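Local coordinates for protein endosialidase (Enterobacteria phage phi92, PDB 4HIZ) that hydrolyses internal alpha-2,8 and alpha-2,9 linkages of polysialic acid, the sialic acid polymer, at residues V161-Y166 with T290-F295; K173-W178 with P277-S282. All blocks are in the same frame, centred on the assembly; numbering follows the deposited sequence.

Contact 1 (V161-Y166 with T290-F295); sequences VIETRY and TETHSF
Glu163 OE2 takes two hydrogen bonds from Thr292. Thr292 N donates to it at 2.9 Å with a nearly straight N-H (167°), close to the line of the C-O bond, and Thr292 OG1 donates at 2.6 Å from above the carboxylate plane. The hydroxyl can do this because OG1 sits between the backbone N and the carbonyl carbon (chi1 57°), on the same side as its own N-H. The other oxygen, OE1, accepts from Arg165 NH2 at 2.8 Å in a salt bridge within the strand, and is also hydrogen-bonded to His147 ND1. Arg165 then reaches across: NH1 and NH2 both donate to Thr290 O at 2.8 Å, an end-on grip with the oxygen in the guanidinium plane, each bond somewhat bent. Its NE is held by Met170 O, so the flat group is fixed from two ends. Two waters extend the network, one joining Val161 O to Thr292 OG1, the other joining Glu163 OE1 to Thr292 O. Farther along, Val161 CG1 packs 3.4 Å from Thr292 OG1, the two side chains crossing at about a right angle, with Val307 against both. The strand axes are 8.5 Å apart and run at 164°, nearly antiparallel, so side chains and water rather than paired backbones span the gap. Thr290 and Glu291 form a classic beta bulge facing His310. Strands of two separate four-stranded antiparallel sheets meet here, as neighbouring blades do in the catalytic beta-propeller.

Contact 2 (K173-W178 with P277-S282); sequences KKAELW and PDVAYS. With FRU (beta-D-fructofuranose), chain G.
Lys174 and Ala175 run past Val279 and Ala280 with the backbones close but not paired as a sheet: the CA atoms of Lys174 and Ala280 are 4.9 Å apart. Ala175 N and Val279 O stand 3.5 Å apart at a poor angle for a direct bond, and a water sits between them, accepting from Ala175 N and close to Val279 O, to which it may donate. On the strand side, Lys173 and Lys174 form a classic beta bulge opposite Thr164. Ala280 CB rests 3.4 Å from the carbonyl oxygen of Lys173. With CG1 anti to the backbone N (chi1 -180°), Val279 brings that methyl to 3.7 Å from Ala175 CB. Phe334 packs on Val279 and Val161 on Ala175, so the apolar patch extends to both.

The loop 277-282 follows the edge strand 272-275 of a four-stranded antiparallel sheet, a blade of the propeller, and leads on to strand 291-297 of the next sheet; here it lies against strand 172-181, the neighbour of 272-275 in the blade.

The side chain of Glu176 leaves the strand away from the loop; its carboxylate belongs to a glycan pocket where a fructofuranose is bound. It holds two neighbouring sugar hydroxyls, one on each oxygen: O4 of the fructose donates to Glu176 OE1 at 2.7 Å and O3 to Glu176 OE2 at 2.6 Å. Trp178 NE1 also donates to Glu176 OE1, at 3.0 Å and almost straight (175°), from within the indole plane but above that of the carboxylate. This bond from a fellow pocket residue should limit how far the carboxylate can turn. The indole rim comes near the sugar too, Trp178 CZ2 lying 3.7 Å from fructose O4; Tyr146 OH and Asp138 OD2 add further hydrogen bonds.

Overall arrangement
Contacts 1 and 2 use adjacent strands of one blade, 157-166 and 172-181, and their centres lie 8 Å apart. Backbone pairing ties them together: Thr164 O to Lys173 N and Ile162 N to Glu176 O, each at 2.8 Å and probably hydrogen-bonded. Contact 1 carries the blade to the next sheet through residues that alternate with Ile162. That side chain points the other way, where its CG1 packs 3.5 Å from CD2 of Trp178, the ring that lines the glycan pocket of contact 2. The sugar therefore lies on one face of the sheet and the interblade polar network on the other, with the Glu163 side chain about 10 Å from the bound fructose, nearest atom to nearest atom.

Contact 1 (V161-Y166 with T290-F295)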
loop_
_atom_site.group_PDB
_atom_site.type_symbol
_atom_site.label_atom_id
_atom_site.label_comp_id
_atom_site.label_asym_id
_atom_site.label_seq_id
_atom_site.Cartn_x
_atom_site.Cartn_y
_atom_site.Cartn_z
ATOM N N VAL A 161 29.536 -12.594 -3.033
ATOM C CA VAL A 161 29.925 -13.477 -4.115
ATOM C C VAL A 161 28.677 -13.624 -4.977
ATOM O O VAL A 161 27.715 -14.307 -4.594
ATOM C CB VAL A 161 30.409 -14.870 -3.644
ATOM C CG1 VAL A 161 30.804 -15.740 -4.872
ATOM C CG2 VAL A 161 31.603 -14.707 -2.704
ATOM N N ILE A 162 28.699 -12.934 -6.113
ATOM C CA ILE A 162 27.583 -12.946 -7.036
ATOM C C ILE A 162 27.853 -14.019 -8.068
ATOM O O ILE A 162 28.828 -13.961 -8.842
ATOM C CB ILE A 162 27.394 -11.587 -7.721
ATOM C CG1 ILE A 162 27.071 -10.511 -6.670
ATOM C CG2 ILE A 162 26.305 -11.696 -8.779
ATOM C CD1 ILE A 162 25.793 -10.803 -5.802
ATOM N N GLU A 163 27.024 -15.044 -8.028
ATOM C CA GLU A 163 27.181 -16.213 -8.879
ATOM C C GLU A 163 26.396 -16.048 -10.164
ATOM O O GLU A 163 25.316 -15.447 -10.169
ATOM C CB GLU A 163 26.631 -17.428 -8.132
ATOM C CG GLU A 163 27.478 -17.822 -6.899
ATOM C CD GLU A 163 26.921 -19.009 -6.156
ATOM O OE1 GLU A 163 25.711 -19.348 -6.352
ATOM O OE2 GLU A 163 27.678 -19.586 -5.339
ATOM N N THR A 164 26.898 -16.648 -11.243
ATOM C CA THR A 164 26.149 -16.731 -12.491
ATOM C C THR A 164 25.791 -18.201 -12.680
ATOM O O THR A 164 26.696 -19.061 -12.725
ATOM C CB THR A 164 27.002 -16.244 -13.681
ATOM O OG1 THR A 164 27.257 -14.852 -13.553
ATOM C CG2 THR A 164 26.288 -16.466 -15.006
ATOM N N ARG A 165 24.497 -18.516 -12.758
ATOM C CA ARG A 165 24.059 -19.922 -12.816
ATOM C C ARG A 165 23.183 -20.139 -14.039
ATOM O O ARG A 165 22.484 -19.223 -14.502
ATOM C CB ARG A 165 23.279 -20.312 -11.534
ATOM C CG ARG A 165 24.080 -19.904 -10.234
ATOM C CD ARG A 165 23.538 -20.575 -8.938
ATOM N NE ARG A 165 23.766 -22.025 -8.963
ATOM C CZ ARG A 165 24.633 -22.669 -8.173
ATOM N NH1 ARG A 165 24.770 -23.995 -8.285
ATOM N NH2 ARG A 165 25.333 -22.007 -7.243
ATOM N N TYR A 166 23.187 -21.370 -14.549
ATOM C CA TYR A 166 22.373 -21.689 -15.714
ATOM C C TYR A 166 20.895 -21.802 -15.358
ATOM O O TYR A 166 20.511 -22.438 -14.376
ATOM C CB TYR A 166 22.874 -23.016 -16.331
ATOM C CG TYR A 166 24.200 -22.872 -17.045
ATOM C CD1 TYR A 166 24.258 -22.271 -18.295
ATOM C CD2 TYR A 166 25.384 -23.366 -16.488
ATOM C CE1 TYR A 166 25.456 -22.133 -18.971
ATOM C CE2 TYR A 166 26.605 -23.243 -17.173
ATOM C CZ TYR A 166 26.615 -22.616 -18.403
ATOM O OH TYR A 166 27.771 -22.469 -19.121
ATOM N N THR A 290 29.432 -26.189 -5.737
ATOM C CA THR A 290 27.977 -26.252 -5.903
ATOM C C THR A 290 27.399 -24.903 -5.494
ATOM O O THR A 290 26.601 -24.311 -6.226
ATOM C CB THR A 290 27.397 -27.364 -5.038
ATOM O OG1 THR A 290 27.918 -28.616 -5.496
ATOM C CG2 THR A 290 25.874 -27.443 -5.172
ATOM N N GLU A 291 27.806 -24.434 -4.324
ATOM C CA GLU A 291 27.333 -23.141 -3.802
ATOM C C GLU A 291 28.401 -22.497 -2.977
ATOM O O GLU A 291 29.112 -23.186 -2.243
ATOM C CB GLU A 291 26.083 -23.279 -2.880
ATOM C CG GLU A 291 24.802 -23.648 -3.607
ATOM C CD GLU A 291 23.653 -24.001 -2.666
ATOM O OE1 GLU A 291 23.917 -24.362 -1.511
ATOM O OE2 GLU A 291 22.476 -23.903 -3.059
ATOM N N THR A 292 28.514 -21.172 -3.097
ATOM C CA THR A 292 29.173 -20.344 -2.082
ATOM C C THR A 292 28.086 -19.825 -1.128
ATOM O O THR A 292 26.951 -19.511 -1.561
ATOM C CB THR A 292 29.958 -19.166 -2.694
ATOM O OG1 THR A 292 29.118 -18.338 -3.504
ATOM C CG2 THR A 292 31.130 -19.685 -3.606
ATOM N N HIS A 293 28.435 -19.738 0.150
ATOM C CA HIS A 293 27.397 -19.624 1.185
ATOM C C HIS A 293 28.022 -19.168 2.480
ATOM O O HIS A 293 29.003 -19.783 2.942
ATOM C CB HIS A 293 26.720 -21.007 1.355
ATOM C CG HIS A 293 25.672 -21.067 2.436
ATOM N ND1 HIS A 293 25.979 -21.352 3.751
ATOM C CD2 HIS A 293 24.317 -20.941 2.387
ATOM C CE1 HIS A 293 24.859 -21.407 4.465
ATOM N NE2 HIS A 293 23.841 -21.172 3.655
ATOM N N SER A 294 27.509 -18.063 3.047
ATOM C CA SER A 294 27.990 -17.519 4.326
ATOM C C SER A 294 29.276 -16.695 4.136
ATOM O O SER A 294 30.026 -16.866 3.152
ATOM C CB SER A 294 28.181 -18.630 5.395
ATOM O OG SER A 294 28.136 -18.094 6.712
ATOM N N PHE A 295 29.512 -15.815 5.089
ATOM C CA PHE A 295 30.586 -14.828 4.979
ATOM C C PHE A 295 30.986 -14.466 6.390
ATOM O O PHE A 295 30.125 -14.215 7.247
ATOM C CB PHE A 295 30.055 -13.573 4.249
ATOM C CG PHE A 295 31.054 -12.469 4.124
ATOM C CD1 PHE A 295 31.136 -11.491 5.106
ATOM C CD2 PHE A 295 31.891 -12.399 3.014
ATOM C CE1 PHE A 295 32.051 -10.409 4.985
ATOM C CE2 PHE A 295 32.817 -11.350 2.875
ATOM C CZ PHE A 295 32.893 -10.354 3.864
HETATM O O HOH W 1 27.049 -16.525 -3.143
HETATM O O HOH W 2 25.180 -20.052 -3.715
#

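Contact 2 (K173-W178 with P277-S282)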
loop_
_atom_site.group_PDB
_atom_site.type_symbol
_atom_site.label_atom_id
_atom_site.label_comp_id
_atom_site.label_asym_id
_atom_site.label_seq_id
_atom_site.Cartn_x
_atom_site.Cartn_y
_atom_site.Cartn_z
ATOM N N LYS A 173 27.998 -21.423 -13.420
ATOM C CA LYS A 173 28.860 -21.128 -14.567
ATOM C C LYS A 173 30.136 -20.409 -14.144
ATOM O O LYS A 173 31.230 -20.812 -14.551
ATOM C CB LYS A 173 28.125 -20.307 -15.617
ATOM C CG LYS A 173 28.976 -19.929 -16.831
ATOM C CD LYS A 173 28.124 -19.191 -17.854
ATOM C CE LYS A 173 28.862 -18.968 -19.167
ATOM N NZ LYS A 173 29.798 -17.834 -19.050
ATOM N N LYS A 174 30.013 -19.348 -13.348
ATOM C CA LYS A 174 31.191 -18.687 -12.800
ATOM C C LYS A 174 30.737 -17.898 -11.588
ATOM O O LYS A 174 29.542 -17.751 -11.349
ATOM C CB LYS A 174 31.811 -17.728 -13.820
ATOM C CG LYS A 174 30.870 -16.580 -14.206
ATOM C CD LYS A 174 31.406 -15.788 -15.412
ATOM C CE LYS A 174 32.532 -14.856 -15.032
ATOM N NZ LYS A 174 33.365 -14.471 -16.242
ATOM N N ALA A 175 31.686 -17.389 -10.816
ATOM C CA ALA A 175 31.341 -16.584 -9.651
ATOM C C ALA A 175 32.247 -15.376 -9.600
ATOM O O ALA A 175 33.437 -15.453 -9.994
ATOM C CB ALA A 175 31.476 -17.415 -8.363
ATOM N N GLU A 176 31.696 -14.266 -9.111
ATOM C CA GLU A 176 32.446 -13.011 -9.066
ATOM C C GLU A 176 32.373 -12.447 -7.686
ATOM O O GLU A 176 31.321 -12.520 -7.044
ATOM C CB GLU A 176 31.887 -11.984 -10.058
ATOM C CG GLU A 176 32.083 -12.406 -11.528
ATOM C CD GLU A 176 31.170 -11.641 -12.499
ATOM O OE1 GLU A 176 30.027 -11.254 -12.132
ATOM O OE2 GLU A 176 31.620 -11.435 -13.650
ATOM N N LEU A 177 33.474 -11.856 -7.227
ATOM C CA LEU A 177 33.438 -11.092 -5.987
ATOM C C LEU A 177 33.019 -9.672 -6.387
ATOM O O LEU A 177 33.695 -9.052 -7.197
ATOM C CB LEU A 177 34.829 -11.136 -5.302
ATOM C CG LEU A 177 34.821 -10.430 -3.926
ATOM C CD1 LEU A 177 34.011 -11.226 -2.880
ATOM C CD2 LEU A 177 36.279 -10.192 -3.462
ATOM N N TRP A 178 31.875 -9.177 -5.872
ATOM C CA TRP A 178 31.434 -7.806 -6.142
ATOM C C TRP A 178 31.654 -6.992 -4.889
ATOM O O TRP A 178 31.382 -7.476 -3.772
ATOM C CB TRP A 178 29.927 -7.764 -6.473
ATOM C CG TRP A 178 29.508 -8.279 -7.840
ATOM C CD1 TRP A 178 30.116 -9.237 -8.616
ATOM C CD2 TRP A 178 28.334 -7.859 -8.560
ATOM N NE1 TRP A 178 29.391 -9.422 -9.791
ATOM C CE2 TRP A 178 28.296 -8.591 -9.777
ATOM C CE3 TRP A 178 27.335 -6.922 -8.302
ATOM C CZ2 TRP A 178 27.278 -8.422 -10.725
ATOM C CZ3 TRP A 178 26.325 -6.740 -9.249
ATOM C CH2 TRP A 178 26.286 -7.500 -10.431
ATOM N N PRO A 277 38.724 -17.480 -9.878
ATOM C CA PRO A 277 39.093 -18.629 -10.715
ATOM C C PRO A 277 38.679 -19.963 -10.143
ATOM O O PRO A 277 38.862 -20.211 -8.956
ATOM C CB PRO A 277 40.619 -18.543 -10.758
ATOM C CG PRO A 277 40.930 -17.104 -10.589
ATOM C CD PRO A 277 39.866 -16.586 -9.608
ATOM N N ASP A 278 38.108 -20.798 -11.012
ATOM C CA ASP A 278 37.703 -22.181 -10.697
ATOM C C ASP A 278 36.536 -22.309 -9.721
ATOM O O ASP A 278 36.253 -23.414 -9.251
ATOM C CB ASP A 278 38.885 -23.031 -10.202
ATOM C CG ASP A 278 39.891 -23.346 -11.303
ATOM O OD1 ASP A 278 39.496 -23.500 -12.486
ATOM O OD2 ASP A 278 41.090 -23.450 -10.967
ATOM N N VAL A 279 35.847 -21.203 -9.417
ATOM C CA VAL A 279 34.650 -21.311 -8.585
ATOM C C VAL A 279 33.476 -21.498 -9.537
ATOM O O VAL A 279 32.923 -20.536 -10.052
ATOM C CB VAL A 279 34.495 -20.087 -7.692
ATOM C CG1 VAL A 279 33.217 -20.234 -6.823
ATOM C CG2 VAL A 279 35.757 -19.962 -6.825
ATOM N N ALA A 280 33.159 -22.760 -9.821
ATOM C CA ALA A 280 32.228 -23.111 -10.899
ATOM C C ALA A 280 31.940 -24.597 -10.812
ATOM O O ALA A 280 32.682 -25.338 -10.166
ATOM C CB ALA A 280 32.840 -22.799 -12.274
ATOM N N TYR A 281 30.851 -25.026 -11.439
ATOM C CA TYR A 281 30.625 -26.458 -11.620
ATOM C C TYR A 281 31.821 -27.075 -12.349
ATOM O O TYR A 281 32.378 -26.462 -13.259
ATOM C CB TYR A 281 29.388 -26.668 -12.468
ATOM C CG TYR A 281 29.069 -28.131 -12.649
ATOM C CD1 TYR A 281 28.356 -28.809 -11.675
ATOM C CD2 TYR A 281 29.500 -28.832 -13.779
ATOM C CE1 TYR A 281 28.036 -30.162 -11.823
ATOM C CE2 TYR A 281 29.196 -30.177 -13.930
ATOM C CZ TYR A 281 28.466 -30.827 -12.947
ATOM O OH TYR A 281 28.147 -32.160 -13.086
ATOM N N SER A 282 32.172 -28.295 -11.940
ATOM C CA SER A 282 33.221 -29.066 -12.624
ATOM C C SER A 282 32.958 -30.541 -12.326
ATOM O O SER A 282 32.421 -30.886 -11.270
ATOM C CB SER A 282 34.589 -28.646 -12.096
ATOM O OG SER A 282 35.588 -29.491 -12.703
HETATM C C1 FRU G . 29.487 -10.375 -18.612
HETATM C C2 FRU G . 29.602 -9.794 -17.275
HETATM C C3 FRU G . 29.346 -10.507 -16.053
HETATM C C4 FRU G . 29.388 -9.455 -15.016
HETATM C C5 FRU G . 28.884 -8.264 -15.777
HETATM C C6 FRU G . 29.182 -6.905 -15.160
HETATM O O1 FRU G . 28.091 -10.272 -18.810
HETATM O O2 FRU G . 31.085 -9.901 -17.165
HETATM O O3 FRU G . 30.119 -11.705 -15.794
HETATM O O4 FRU G . 28.518 -9.816 -13.896
HETATM O O5 FRU G . 29.463 -8.358 -17.100
HETATM O O6 FRU G . 30.542 -6.628 -15.279
HETATM O O HOH W 3 34.294 -18.491 -11.373
#